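Local structure of peptidase M16 inactive domain family protein (Pseudomonas fluorescens, 3GWB) at residues Arg158-His163 and Arg309-Ile314; Thr162-His167 and Ala228-Pro233; Leu257-Asp262 and Phe303-Ala308. The protein is of unconfirmed function but is an M16 peptidase homologue named for an inactive domain, in a family generally assigned hydrolase activity. One frame throughout, in Å; residues are numbered along the deposited sequence.

Contact 1 (Arg158-His163 and Arg309-Ile314); sequences RLYGTH and RGPFMI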
loop_
_atom_site.group_PDB
_atom_site.type_symbol
_atom_site.label_atom_id
_atom_site.label_comp_id
_atom_site.label_asym_id
_atom_site.label_seq_id
_atom_site.Cartn_x
_atom_site.Cartn_y
_atom_site.Cartn_z
ATOM N N ARG A 158 -27.712 4.433 2.672
ATOM C CA ARG A 158 -29.021 3.883 2.325
ATOM C C ARG A 158 -29.257 2.531 2.988
ATOM O O ARG A 158 -30.373 2.203 3.388
ATOM C CB ARG A 158 -29.137 3.737 0.804
ATOM C CG ARG A 158 -29.321 5.055 0.056
ATOM C CD ARG A 158 -28.987 4.905 -1.419
ATOM N NE ARG A 158 -29.202 6.145 -2.159
ATOM C CZ ARG A 158 -30.371 6.515 -2.671
ATOM N NH1 ARG A 158 -31.432 5.732 -2.528
ATOM N NH2 ARG A 158 -30.484 7.671 -3.313
ATOM N N LEU A 159 -28.186 1.758 3.119
ATOM C CA LEU A 159 -28.245 0.427 3.708
ATOM C C LEU A 159 -28.459 0.417 5.224
ATOM O O LEU A 159 -29.274 -0.353 5.737
ATOM C CB LEU A 159 -26.946 -0.318 3.388
ATOM C CG LEU A 159 -26.980 -1.730 2.801
ATOM C CD1 LEU A 159 -27.653 -1.705 1.445
ATOM C CD2 LEU A 159 -25.551 -2.260 2.665
ATOM N N TYR A 160 -27.727 1.272 5.934
ATOM C CA TYR A 160 -27.798 1.320 7.397
ATOM C C TYR A 160 -28.516 2.501 8.065
ATOM O O TYR A 160 -28.717 2.489 9.278
ATOM C CB TYR A 160 -26.378 1.223 7.952
ATOM C CG TYR A 160 -25.747 -0.133 7.756
ATOM C CD1 TYR A 160 -26.044 -1.183 8.618
ATOM C CD2 TYR A 160 -24.858 -0.370 6.708
ATOM C CE1 TYR A 160 -25.474 -2.443 8.453
ATOM C CE2 TYR A 160 -24.278 -1.639 6.531
ATOM C CZ TYR A 160 -24.596 -2.665 7.413
ATOM O OH TYR A 160 -24.042 -3.918 7.264
ATOM N N GLY A 161 -28.887 3.519 7.299
ATOM C CA GLY A 161 -29.578 4.656 7.895
ATOM C C GLY A 161 -28.862 5.290 9.083
ATOM O O GLY A 161 -27.774 5.848 8.931
ATOM N N THR A 162 -29.463 5.211 10.270
ATOM C CA THR A 162 -28.862 5.804 11.465
ATOM C C THR A 162 -28.010 4.824 12.262
ATOM O O THR A 162 -27.480 5.163 13.327
ATOM C CB THR A 162 -29.935 6.392 12.410
ATOM O OG1 THR A 162 -30.955 5.414 12.649
ATOM C CG2 THR A 162 -30.559 7.631 11.801
ATOM N N HIS A 163 -27.886 3.608 11.748
ATOM C CA HIS A 163 -27.098 2.577 12.405
ATOM C C HIS A 163 -25.622 2.991 12.421
ATOM O O HIS A 163 -25.135 3.602 11.473
ATOM C CB HIS A 163 -27.256 1.258 11.655
ATOM C CG HIS A 163 -26.550 0.114 12.302
ATOM N ND1 HIS A 163 -27.125 -0.648 13.294
ATOM C CD2 HIS A 163 -25.302 -0.376 12.122
ATOM C CE1 HIS A 163 -26.261 -1.562 13.698
ATOM N NE2 HIS A 163 -25.146 -1.419 13.003
ATOM N N ARG A 309 -25.276 -7.455 11.426
ATOM C CA ARG A 309 -25.340 -7.831 10.021
ATOM C C ARG A 309 -24.491 -6.931 9.133
ATOM O O ARG A 309 -24.725 -5.719 9.032
ATOM C CB ARG A 309 -26.783 -7.822 9.522
ATOM C CG ARG A 309 -27.615 -8.972 10.055
ATOM C CD ARG A 309 -29.032 -8.897 9.527
ATOM N NE ARG A 309 -29.138 -9.287 8.125
ATOM C CZ ARG A 309 -30.220 -9.080 7.381
ATOM N NH1 ARG A 309 -31.277 -8.480 7.912
ATOM N NH2 ARG A 309 -30.259 -9.482 6.119
ATOM N N GLY A 310 -23.492 -7.538 8.503
ATOM C CA GLY A 310 -22.619 -6.802 7.615
ATOM C C GLY A 310 -23.268 -6.780 6.249
ATOM O O GLY A 310 -24.259 -7.468 6.029
ATOM N N PRO A 311 -22.733 -6.019 5.297
ATOM C CA PRO A 311 -23.373 -5.997 3.986
ATOM C C PRO A 311 -22.917 -7.068 2.989
ATOM O O PRO A 311 -21.865 -7.688 3.144
ATOM C CB PRO A 311 -23.034 -4.605 3.491
ATOM C CG PRO A 311 -21.599 -4.473 3.964
ATOM C CD PRO A 311 -21.658 -5.009 5.381
ATOM N N PHE A 312 -23.751 -7.288 1.982
ATOM C CA PHE A 312 -23.431 -8.179 0.884
ATOM C C PHE A 312 -23.377 -7.141 -0.224
ATOM O O PHE A 312 -24.313 -6.344 -0.377
ATOM C CB PHE A 312 -24.542 -9.178 0.573
ATOM C CG PHE A 312 -24.374 -9.839 -0.770
ATOM C CD1 PHE A 312 -23.415 -10.835 -0.960
ATOM C CD2 PHE A 312 -25.126 -9.417 -1.866
ATOM C CE1 PHE A 312 -23.194 -11.384 -2.229
ATOM C CE2 PHE A 312 -24.916 -9.958 -3.140
ATOM C CZ PHE A 312 -23.950 -10.950 -3.320
HETATM N N MSE A 313 -22.298 -7.145 -0.996
HETATM C CA MSE A 313 -22.140 -6.145 -2.032
HETATM C C MSE A 313 -21.506 -6.667 -3.315
HETATM O O MSE A 313 -20.672 -7.569 -3.288
HETATM C CB MSE A 313 -21.291 -5.005 -1.463
HETATM C CG MSE A 313 -21.248 -3.738 -2.282
HETATM SE SE MSE A 313 -20.329 -2.471 -1.373
HETATM C CE MSE A 313 -21.208 -2.490 0.204
ATOM N N ILE A 314 -21.931 -6.091 -4.435
ATOM C CA ILE A 314 -21.405 -6.430 -5.752
ATOM C C ILE A 314 -20.962 -5.108 -6.347
ATOM O O ILE A 314 -21.706 -4.130 -6.291
ATOM C CB ILE A 314 -22.481 -6.998 -6.688
ATOM C CG1 ILE A 314 -22.996 -8.331 -6.154
ATOM C CG2 ILE A 314 -21.909 -7.144 -8.100
ATOM C CD1 ILE A 314 -24.191 -8.862 -6.925
#

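Contact 2 (Thr162-His167 and Ala228-Pro233); sequences THPYAH and AKIEQP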
loop_
_atom_site.group_PDB
_atom_site.type_symbol
_atom_site.label_atom_id
_atom_site.label_comp_id
_atom_site.label_asym_id
_atom_site.label_seq_id
_atom_site.Cartn_x
_atom_site.Cartn_y
_atom_site.Cartn_z
ATOM N N THR A 162 -29.463 5.211 10.270
ATOM C CA THR A 162 -28.862 5.804 11.465
ATOM C C THR A 162 -28.010 4.824 12.262
ATOM O O THR A 162 -27.480 5.163 13.327
ATOM C CB THR A 162 -29.935 6.392 12.410
ATOM O OG1 THR A 162 -30.955 5.414 12.649
ATOM C CG2 THR A 162 -30.559 7.631 11.801
ATOM N N HIS A 163 -27.886 3.608 11.748
ATOM C CA HIS A 163 -27.098 2.577 12.405
ATOM C C HIS A 163 -25.622 2.991 12.421
ATOM O O HIS A 163 -25.135 3.602 11.473
ATOM C CB HIS A 163 -27.256 1.258 11.655
ATOM C CG HIS A 163 -26.550 0.114 12.302
ATOM N ND1 HIS A 163 -27.125 -0.648 13.294
ATOM C CD2 HIS A 163 -25.302 -0.376 12.122
ATOM C CE1 HIS A 163 -26.261 -1.562 13.698
ATOM N NE2 HIS A 163 -25.146 -1.419 13.003
ATOM N N PRO A 164 -24.894 2.660 13.503
ATOM C CA PRO A 164 -23.471 2.997 13.645
ATOM C C PRO A 164 -22.546 2.569 12.496
ATOM O O PRO A 164 -21.446 3.108 12.362
ATOM C CB PRO A 164 -23.097 2.340 14.975
ATOM C CG PRO A 164 -24.357 2.497 15.766
ATOM C CD PRO A 164 -25.421 2.097 14.761
ATOM N N TYR A 165 -22.972 1.607 11.674
ATOM C CA TYR A 165 -22.147 1.167 10.544
ATOM C C TYR A 165 -22.316 2.067 9.326
ATOM O O TYR A 165 -21.514 2.012 8.396
ATOM C CB TYR A 165 -22.491 -0.262 10.103
ATOM C CG TYR A 165 -22.106 -1.376 11.054
ATOM C CD1 TYR A 165 -21.178 -1.178 12.078
ATOM C CD2 TYR A 165 -22.663 -2.646 10.906
ATOM C CE1 TYR A 165 -20.815 -2.231 12.931
ATOM C CE2 TYR A 165 -22.314 -3.693 11.740
ATOM C CZ TYR A 165 -21.392 -3.485 12.751
ATOM O OH TYR A 165 -21.066 -4.536 13.571
ATOM N N ALA A 166 -23.359 2.889 9.325
ATOM C CA ALA A 166 -23.632 3.764 8.194
ATOM C C ALA A 166 -22.549 4.792 7.851
ATOM O O ALA A 166 -22.149 4.908 6.694
ATOM C CB ALA A 166 -24.957 4.480 8.416
ATOM N N HIS A 167 -22.076 5.539 8.846
ATOM C CA HIS A 167 -21.086 6.585 8.598
ATOM C C HIS A 167 -19.679 6.080 8.308
ATOM O O HIS A 167 -19.276 5.013 8.767
ATOM C CB HIS A 167 -21.058 7.561 9.778
ATOM C CG HIS A 167 -20.419 7.002 11.004
ATOM N ND1 HIS A 167 -19.088 7.198 11.309
ATOM C CD2 HIS A 167 -20.917 6.220 11.995
ATOM C CE1 HIS A 167 -18.796 6.565 12.427
ATOM N NE2 HIS A 167 -19.885 5.961 12.865
ATOM N N ALA A 228 -20.663 -2.558 25.253
ATOM C CA ALA A 228 -21.840 -3.312 24.844
ATOM C C ALA A 228 -21.839 -3.525 23.337
ATOM O O ALA A 228 -21.337 -2.695 22.579
ATOM C CB ALA A 228 -23.104 -2.579 25.266
ATOM N N LYS A 229 -22.404 -4.645 22.905
ATOM C CA LYS A 229 -22.461 -4.953 21.485
ATOM C C LYS A 229 -23.477 -4.071 20.778
ATOM O O LYS A 229 -24.473 -3.652 21.373
ATOM C CB LYS A 229 -22.810 -6.426 21.285
ATOM C CG LYS A 229 -21.734 -7.370 21.795
ATOM C CD LYS A 229 -22.118 -8.821 21.580
ATOM C CE LYS A 229 -21.002 -9.748 22.025
ATOM N NZ LYS A 229 -21.363 -11.167 21.780
ATOM N N ILE A 230 -23.211 -3.787 19.507
ATOM C CA ILE A 230 -24.087 -2.948 18.697
ATOM C C ILE A 230 -25.330 -3.734 18.292
ATOM O O ILE A 230 -25.270 -4.946 18.060
ATOM C CB ILE A 230 -23.338 -2.425 17.438
ATOM C CG1 ILE A 230 -22.433 -1.247 17.821
ATOM C CG2 ILE A 230 -24.324 -1.958 16.376
ATOM C CD1 ILE A 230 -21.365 -1.570 18.836
ATOM N N GLU A 231 -26.461 -3.042 18.225
ATOM C CA GLU A 231 -27.718 -3.682 17.864
ATOM C C GLU A 231 -27.774 -3.988 16.375
ATOM O O GLU A 231 -26.943 -3.513 15.606
ATOM C CB GLU A 231 -28.892 -2.786 18.264
ATOM C CG GLU A 231 -28.869 -2.396 19.734
ATOM C CD GLU A 231 -30.207 -1.892 20.236
ATOM O OE1 GLU A 231 -30.746 -0.929 19.641
ATOM O OE2 GLU A 231 -30.715 -2.459 21.231
ATOM N N GLN A 232 -28.750 -4.796 15.977
ATOM C CA GLN A 232 -28.920 -5.170 14.577
ATOM C C GLN A 232 -29.620 -4.066 13.797
ATOM O O GLN A 232 -30.530 -3.421 14.309
ATOM C CB GLN A 232 -29.739 -6.459 14.475
ATOM C CG GLN A 232 -28.996 -7.698 14.928
ATOM C CD GLN A 232 -27.959 -8.152 13.917
ATOM O OE1 GLN A 232 -27.268 -7.333 13.307
ATOM N NE2 GLN A 232 -27.837 -9.461 13.742
ATOM N N PRO A 233 -29.205 -3.842 12.537
ATOM C CA PRO A 233 -29.807 -2.808 11.694
ATOM C C PRO A 233 -31.183 -3.242 11.206
ATOM O O PRO A 233 -31.527 -4.423 11.265
ATOM C CB PRO A 233 -28.811 -2.684 10.547
ATOM C CG PRO A 233 -28.364 -4.102 10.367
ATOM C CD PRO A 233 -28.141 -4.559 11.806
#

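Contact 3 (Leu257-Asp262 and Phe303-Ala308); sequences LGIDRD and FTPMQA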
loop_
_atom_site.group_PDB
_atom_site.type_symbol
_atom_site.label_atom_id
_atom_site.label_comp_id
_atom_site.label_asym_id
_atom_site.label_seq_id
_atom_site.Cartn_x
_atom_site.Cartn_y
_atom_site.Cartn_z
ATOM N N LEU A 257 -28.399 -6.170 3.140
ATOM C CA LEU A 257 -27.826 -6.695 4.366
ATOM C C LEU A 257 -27.425 -8.150 4.204
ATOM O O LEU A 257 -28.198 -8.966 3.706
ATOM C CB LEU A 257 -28.819 -6.560 5.520
ATOM C CG LEU A 257 -29.152 -5.131 5.950
ATOM C CD1 LEU A 257 -30.107 -5.164 7.143
ATOM C CD2 LEU A 257 -27.867 -4.403 6.325
ATOM N N GLY A 258 -26.203 -8.464 4.619
ATOM C CA GLY A 258 -25.714 -9.825 4.523
ATOM C C GLY A 258 -25.878 -10.516 5.858
ATOM O O GLY A 258 -26.875 -10.314 6.552
ATOM N N ILE A 259 -24.894 -11.323 6.234
ATOM C CA ILE A 259 -24.951 -12.039 7.500
ATOM C C ILE A 259 -23.986 -11.436 8.512
ATOM O O ILE A 259 -23.142 -10.611 8.162
ATOM C CB ILE A 259 -24.563 -13.520 7.317
ATOM C CG1 ILE A 259 -23.167 -13.604 6.689
ATOM C CG2 ILE A 259 -25.590 -14.228 6.445
ATOM C CD1 ILE A 259 -22.500 -14.954 6.849
ATOM N N ASP A 260 -24.131 -11.836 9.772
ATOM C CA ASP A 260 -23.212 -11.383 10.805
ATOM C C ASP A 260 -22.162 -12.494 10.853
ATOM O O ASP A 260 -22.429 -13.621 10.434
ATOM C CB ASP A 260 -23.910 -11.203 12.162
ATOM C CG ASP A 260 -24.759 -12.389 12.553
ATOM O OD1 ASP A 260 -24.290 -13.536 12.408
ATOM O OD2 ASP A 260 -25.898 -12.169 13.020
ATOM N N ARG A 261 -20.974 -12.169 11.348
ATOM C CA ARG A 261 -19.858 -13.106 11.382
ATOM C C ARG A 261 -20.068 -14.480 12.014
ATOM O O ARG A 261 -19.503 -15.469 11.537
ATOM C CB ARG A 261 -18.641 -12.437 12.027
ATOM C CG ARG A 261 -17.361 -13.260 11.930
ATOM C CD ARG A 261 -16.876 -13.385 10.491
ATOM N NE ARG A 261 -15.703 -14.248 10.356
ATOM C CZ ARG A 261 -15.728 -15.576 10.460
ATOM N NH1 ARG A 261 -16.871 -16.204 10.703
ATOM N NH2 ARG A 261 -14.612 -16.283 10.303
ATOM N N ASP A 262 -20.865 -14.570 13.073
ATOM C CA ASP A 262 -21.058 -15.870 13.705
ATOM C C ASP A 262 -22.254 -16.671 13.195
ATOM O O ASP A 262 -22.649 -17.662 13.814
ATOM C CB ASP A 262 -21.164 -15.711 15.222
ATOM C CG ASP A 262 -22.382 -14.915 15.639
ATOM O OD1 ASP A 262 -23.182 -14.533 14.754
ATOM O OD2 ASP A 262 -22.536 -14.677 16.857
ATOM N N PHE A 303 -19.455 -10.839 1.048
ATOM C CA PHE A 303 -20.059 -10.574 2.346
ATOM C C PHE A 303 -18.971 -9.986 3.236
ATOM O O PHE A 303 -17.815 -10.396 3.157
ATOM C CB PHE A 303 -20.517 -11.874 3.006
ATOM C CG PHE A 303 -21.755 -12.475 2.417
ATOM C CD1 PHE A 303 -23.010 -12.085 2.868
ATOM C CD2 PHE A 303 -21.666 -13.458 1.434
ATOM C CE1 PHE A 303 -24.168 -12.672 2.360
ATOM C CE2 PHE A 303 -22.809 -14.051 0.918
ATOM C CZ PHE A 303 -24.070 -13.656 1.382
ATOM N N THR A 304 -19.341 -9.028 4.077
ATOM C CA THR A 304 -18.403 -8.455 5.032
ATOM C C THR A 304 -19.106 -8.619 6.378
ATOM O O THR A 304 -19.640 -7.662 6.941
ATOM C CB THR A 304 -18.116 -6.956 4.773
ATOM O OG1 THR A 304 -17.642 -6.779 3.434
ATOM C CG2 THR A 304 -17.040 -6.453 5.736
ATOM N N PRO A 305 -19.150 -9.860 6.888
ATOM C CA PRO A 305 -19.789 -10.190 8.167
ATOM C C PRO A 305 -19.155 -9.436 9.329
ATOM O O PRO A 305 -17.932 -9.425 9.479
ATOM C CB PRO A 305 -19.575 -11.696 8.282
ATOM C CG PRO A 305 -19.510 -12.146 6.854
ATOM C CD PRO A 305 -18.645 -11.079 6.234
HETATM N N MSE A 306 -19.989 -8.811 10.152
HETATM C CA MSE A 306 -19.503 -8.061 11.296
HETATM C C MSE A 306 -20.290 -8.477 12.527
HETATM O O MSE A 306 -21.087 -9.414 12.462
HETATM C CB MSE A 306 -19.659 -6.565 11.041
HETATM C CG MSE A 306 -18.896 -6.075 9.821
HETATM SE SE MSE A 306 -18.941 -4.277 9.646
HETATM C CE MSE A 306 -20.332 -4.085 8.601
ATOM N N GLN A 307 -20.064 -7.790 13.647
ATOM C CA GLN A 307 -20.761 -8.112 14.887
ATOM C C GLN A 307 -22.250 -8.114 14.588
ATOM O O GLN A 307 -22.966 -9.034 14.969
ATOM C CB GLN A 307 -20.437 -7.077 15.965
ATOM C CG GLN A 307 -20.838 -7.491 17.371
ATOM C CD GLN A 307 -20.385 -6.479 18.415
ATOM O OE1 GLN A 307 -20.912 -5.367 18.490
ATOM N NE2 GLN A 307 -19.390 -6.860 19.218
ATOM N N ALA A 308 -22.710 -7.071 13.910
ATOM C CA ALA A 308 -24.106 -6.981 13.515
ATOM C C ALA A 308 -24.103 -7.370 12.041
ATOM O O ALA A 308 -23.036 -7.590 11.465
ATOM C CB ALA A 308 -24.622 -5.560 13.692
#

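Contact 1 (Arg158-His163 and Arg309-Ile314)
The C-terminal end of helix 147-160 docks on the mixed five-stranded sheet of an M16 α/β fold, setting Leu-159 and Tyr-160 against Arg-309, Gly-310 and Pro-311 on the approach to strand 311-319. The two side chains do different work. Leu-159 puts its CD2 methyl on Pro-311 CB at 3.5 Å, the two side chains crossing at about a right angle. Tyr-160 reaches past the same proline: its CG is anti to the carbonyl carbon (chi1 -69°), and its hydroxyl donates to the backbone carbonyl, OH to Arg-309 O, over 2.6 Å. That oxygen lies at the edge of the phenol ring and in its plane. Seen from the acceptor, the hydroxyl sits in the carbonyl plane on a lone pair, with a C=O...O angle of 133°. The same hydroxyl passes close to the proline ring, with Tyr-160 OH 3.2 Å from Pro-311 CD. Behind Tyr-160, Gly-161, with positive phi, is the first residue to leave the helix, and a type II' turn closes through His-163 N to Tyr-160 O at 2.8 Å. Ala-255 and Val-414 of the adjoining strands extend the apolar surface under Leu-159, while the Arg-309 guanidinium turns elsewhere, NE bonding Gly-258 O. Since Pro-311 N has no hydrogen and the peptide oxygen can only accept, the phenol must be the donor; one straightforward bond thus satisfies a buried hydroxyl and ties the end of the phenol to the chain before strand 311-319, while the leucine-proline pair contributes apolar packing alone.

Contact 2 (Thr162-His167 and Ala228-Pro233)
The carbonyl O of His-163, whose ring meets Ile-230 and Pro-233, accepts a bond from Ala-166 N at 2.9 Å and closes a type I β turn. This turn belongs to the loop after helix 147-160 and packs on the irregular linker that leads from helix 207-220 to strand 239-244. No hydrogen bond between the two segments is established, and the contact is carried by the imidazole as a flat wedge. CG of His-163 stands anti to the backbone N (chi1 -176°), which puts CG on the linker side. Over one face lies Pro-233 CB, 4.1 Å from the centroid of the His-163 ring and 22° off its normal, a CH-pi contact. Pro-164 CD lies over the opposite face, 3.3 Å above the His-163 ring plane and displaced toward its rim. Ile-230 approaches the ring obliquely with its CG2 branch, while the rim of the imidazole stands over one face of the neighbouring Tyr-165 ring, edge-to-face. An alanine in place of His-163 would probably leave Pro-233 CB and Ile-230 CG2 without their aromatic partner and open a gap between turn and linker. Elsewhere the linker is tied to another loop, Gln-232 OE1 accepting from Arg-309 N and Ile-230 N donating to Gln-307 OE1. At the periphery, Ile-230 CG2 also comes to 4.5 Å from Pro-164 CG.

Contact 3 (Leu257-Asp262 and Phe303-Ala308)
Pro-305 packs closely against the backbone of Ile-259, Asp-260 and Arg-261, where the loops after strands 249-257 and 299-303 of the five-stranded sheet meet. On this tight side, Pro-305 CB lies 3.4 Å from Arg-261 N, and Pro-305 CA makes a C-H...O contact with Ile-259 O, also at 3.4 Å. The next peptide supplies the hydrogen bond of the contact: Arg-261 N donates to Met-306 O at 3.0 Å, with a nearly straight N-H...O angle of 165°, although the donor is tilted 32° from the carbonyl plane. Arg-261, itself buried, lays its CD against Pro-305 CB before its guanidinium leaves for Tyr-384 OH and, in a cation-pi contact, Tyr-266. Ile-259 fills the flank. Its CG1, held between the backbone N and the carbonyl carbon (chi1 57°), lies 3.9 Å from Pro-305 CG, the two side chains side by side and pointing the same way. Phe-303 crosses Ile-259 at about a right angle, and the edge of its ring meets Gly-258 CA, in plane, with Phe-303 CD1 at 3.9 Å. A β-carbon on that glycine would run into the ring.

The other side is looser. The backbone of Asp-260 is still close, CA 3.3 Å from Met-306 O, but beyond CB, 3.7 Å from Gln-307 O, the carboxylate leads away toward a weak bond with Gln-232. Asp-260 OD1 comes to 2.8 Å from OD1 of exposed Asp-262, two acceptors whose proximity would probably raise the proton affinity of one of them.

Strands 249-257 and 299-303 lie on either side of strand 311-319, so the two loops meet where the chain approaches the middle strand, with Tyr-266 and Val-269 of helix 266-277 packing on Ile-259.

In the fold
Contact 1 is buried, contact 3 partly so, and contact 2 lies at the surface. Contacts 1 and 2 share the turn after helix 147-160, one placing the helix end on the sheet and the other placing the turn on a linker. Contacts 1 and 3 both involve the entry to strand 311-319, where Gly-310 O and Gly-258 N probably bond; contact 3 is nested within the chain loop that contact 1 closes. Tyr-165 OH to Ala-308 N ties contact 2 to contact 3. The chemistry follows position: a side-chain hydroxyl bond inside, a backbone bond with proline packing between loops, and histidine-proline packing outside.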